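(S)-2-haloacid dehalogenase IVA (Burkholderia cepacia, PDB 2NO4) catalyses the hydrolytic dehalogenation of short-chain (S)-2-haloalkanoic acids, inverting the configuration to give (R)-2-hydroxyalkanoic acids and a halide ion. Local coordinates at the interface of chains A and B. Residues are numbered along the deposited sequence; one frame, centred on the assembly and turned at random. Chains: chain A/B, (S)-2-haloacid dehalogenase IVA.

The interface of chains A and B. Residues chain A 59, 161-162, 189, 193, 212-213; chain B 52, 56-57, 59-60, 63-64.
In this HAD-superfamily L-2-haloacid dehalogenase, helix 43-63 of chain B packs against A:Trp59 of the equivalent helix, the loop residues A:Pro162 and A:Tyr213, and helix 188-197 of chain A, across a two-fold axis; the structure alone does not prove a dimer in solution. The tight part centres on A:Trp59, whose broad indole suits a flat bearing surface. B:Thr60 turns its methyl CG2 onto one face, 3.6 Å from the five-membered ring centroid. A:Trp59 in turn sets its edge on A:Trp189, with A:Trp59 CZ2 3.5 Å above the A:Trp189 ring, towards the rim. At the axis A:Trp59 and B:Trp59 cross nearly at right angles, CE3 to CE3. Compact A:Pro162, after a cis peptide, meets B:Leu63 CD1 through CD, and flexible B:Met64, bent at chi3, tucks its methyl CE against A:Gly193, where no side chain intervenes.

The other flank is polar, and a water joins A:Glu212 OE2 to B:Glu56 OE2, perhaps easing carboxylate repulsion. Long B:Glu56 reaches out extended, CG anti to its backbone N (chi1 167°); its OE2 accepts A:Tyr213 OH at 2.6 Å on the anti lone pair, and B:Gln52 NE2 holds OE1. B:Thr60 OG1 hydrogen bonds with A:Tyr213 OH (2.9 Å) and donates to B:Glu56 O one turn back; its crowded position (chi1 60°) leaves CG2 facing A:Trp59. Tyrosine suits this flank, pairing ring with hydroxyl: B:Tyr57 turns its CD1 edge to the face of A:Tyr213 (planes 82° apart) and donates its OH to A:Glu212 OE1.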
# COMPACT_ATOMS: atom_id res chain seq x y z
N TRP A 59 -4.74 1.68 3.62
CA TRP A 59 -4.53 2.85 2.74
C TRP A 59 -5.60 2.97 1.67
O TRP A 59 -6.21 4.03 1.52
CB TRP A 59 -3.15 2.85 2.08
CG TRP A 59 -2.01 2.83 3.08
CD1 TRP A 59 -1.95 3.52 4.26
CD2 TRP A 59 -0.81 2.07 2.99
NE1 TRP A 59 -0.76 3.25 4.91
CE2 TRP A 59 -0.04 2.36 4.14
CE3 TRP A 59 -0.29 1.16 2.03
CZ2 TRP A 59 1.22 1.76 4.38
CZ3 TRP A 59 0.96 0.57 2.27
CH2 TRP A 59 1.69 0.88 3.43
N LYS A 161 -3.92 6.26 9.21
CA LYS A 161 -2.61 6.87 8.82
C LYS A 161 -2.33 6.57 7.33
O LYS A 161 -2.71 5.50 6.84
CB LYS A 161 -1.47 6.26 9.65
CG LYS A 161 -1.51 6.56 11.16
CD LYS A 161 -0.69 5.50 11.91
CE LYS A 161 -0.31 5.97 13.29
NZ LYS A 161 0.69 5.02 13.88
N PRO A 162 -1.60 7.47 6.62
CA PRO A 162 -1.04 8.74 7.11
C PRO A 162 -1.89 10.00 6.84
O PRO A 162 -1.34 11.08 6.63
CB PRO A 162 0.29 8.83 6.35
CG PRO A 162 -0.02 8.23 5.01
CD PRO A 162 -1.15 7.18 5.25
N TRP A 189 6.47 5.06 6.18
CA TRP A 189 5.22 5.76 5.80
C TRP A 189 4.57 6.59 6.93
O TRP A 189 4.02 7.67 6.69
CB TRP A 189 4.18 4.80 5.17
CG TRP A 189 3.89 3.57 5.99
CD1 TRP A 189 4.54 2.35 5.92
CD2 TRP A 189 2.94 3.46 7.06
NE1 TRP A 189 4.03 1.49 6.87
CE2 TRP A 189 3.04 2.13 7.57
CE3 TRP A 189 1.98 4.33 7.61
CZ2 TRP A 189 2.22 1.66 8.63
CZ3 TRP A 189 1.16 3.85 8.68
CH2 TRP A 189 1.30 2.54 9.17
N GLY A 193 4.22 10.57 7.11
CA GLY A 193 3.01 11.33 7.47
C GLY A 193 3.12 12.20 8.73
O GLY A 193 2.57 13.31 8.78
N GLU A 212 13.30 6.37 3.16
CA GLU A 212 12.15 6.57 2.29
C GLU A 212 11.51 7.87 2.72
O GLU A 212 11.84 8.38 3.79
CB GLU A 212 11.15 5.45 2.49
CG GLU A 212 11.65 4.10 2.06
CD GLU A 212 10.57 3.04 2.28
OE1 GLU A 212 9.79 2.87 1.34
OE2 GLU A 212 10.50 2.45 3.38
N TYR A 213 10.58 8.38 1.90
CA TYR A 213 9.79 9.58 2.26
C TYR A 213 10.67 10.76 2.69
O TYR A 213 10.40 11.39 3.70
CB TYR A 213 8.72 9.27 3.35
CG TYR A 213 7.77 8.18 2.91
CD1 TYR A 213 7.98 6.86 3.30
CD2 TYR A 213 6.68 8.46 2.07
CE1 TYR A 213 7.12 5.85 2.89
CE2 TYR A 213 5.81 7.46 1.66
CZ TYR A 213 6.04 6.16 2.07
OH TYR A 213 5.18 5.17 1.67
N GLN B 52 5.46 -3.29 -5.07
CA GLN B 52 4.75 -3.03 -3.82
C GLN B 52 5.00 -1.60 -3.32
O GLN B 52 4.06 -0.92 -2.88
CB GLN B 52 5.16 -4.06 -2.72
CG GLN B 52 4.39 -3.86 -1.33
CD GLN B 52 4.98 -2.74 -0.39
OE1 GLN B 52 6.20 -2.58 -0.32
NE2 GLN B 52 4.09 -2.01 0.36
N GLU B 56 2.56 1.41 -2.82
CA GLU B 56 2.53 2.04 -1.49
C GLU B 56 2.70 3.57 -1.58
O GLU B 56 1.92 4.31 -0.97
CB GLU B 56 3.64 1.52 -0.58
CG GLU B 56 3.81 2.41 0.67
CD GLU B 56 4.83 1.87 1.67
OE1 GLU B 56 4.96 0.64 1.80
OE2 GLU B 56 5.51 2.68 2.34
N TYR B 57 3.75 4.02 -2.29
CA TYR B 57 4.03 5.46 -2.43
C TYR B 57 2.87 6.22 -3.03
O TYR B 57 2.60 7.33 -2.61
CB TYR B 57 5.32 5.75 -3.24
CG TYR B 57 6.58 5.22 -2.61
CD1 TYR B 57 6.62 4.89 -1.24
CD2 TYR B 57 7.72 4.98 -3.39
CE1 TYR B 57 7.84 4.36 -0.66
CE2 TYR B 57 8.94 4.48 -2.83
CZ TYR B 57 8.98 4.17 -1.50
OH TYR B 57 10.20 3.69 -1.00
N TRP B 59 -0.38 5.45 -2.76
CA TRP B 59 -1.46 5.54 -1.80
C TRP B 59 -1.11 6.49 -0.63
O TRP B 59 -1.90 7.35 -0.30
CB TRP B 59 -1.85 4.15 -1.28
CG TRP B 59 -2.23 3.18 -2.39
CD1 TRP B 59 -2.96 3.46 -3.52
CD2 TRP B 59 -1.90 1.79 -2.45
NE1 TRP B 59 -3.11 2.31 -4.28
CE2 TRP B 59 -2.47 1.28 -3.65
CE3 TRP B 59 -1.17 0.92 -1.60
CZ2 TRP B 59 -2.32 -0.06 -4.04
CZ3 TRP B 59 -1.03 -0.41 -1.99
CH2 TRP B 59 -1.61 -0.89 -3.19
N THR B 60 0.07 6.33 -0.03
CA THR B 60 0.37 7.07 1.18
C THR B 60 0.60 8.58 0.86
O THR B 60 0.22 9.42 1.65
CB THR B 60 1.57 6.49 1.93
OG1 THR B 60 2.70 6.53 1.07
CG2 THR B 60 1.27 4.99 2.34
N LEU B 63 -2.69 10.23 0.57
CA LEU B 63 -3.28 10.34 1.93
C LEU B 63 -2.64 11.45 2.74
O LEU B 63 -3.33 12.11 3.50
CB LEU B 63 -3.20 9.01 2.69
CG LEU B 63 -4.20 7.94 2.22
CD1 LEU B 63 -3.90 6.59 2.83
CD2 LEU B 63 -5.65 8.40 2.51
N MET B 64 -1.33 11.63 2.61
CA MET B 64 -0.65 12.69 3.36
C MET B 64 -0.47 13.99 2.53
O MET B 64 0.22 14.91 2.97
CB MET B 64 0.69 12.22 3.95
CG MET B 64 1.83 12.03 2.93
SD MET B 64 3.41 11.49 3.63
CE MET B 64 3.21 9.69 3.75
O HOH W 1 7.63 2.33 4.21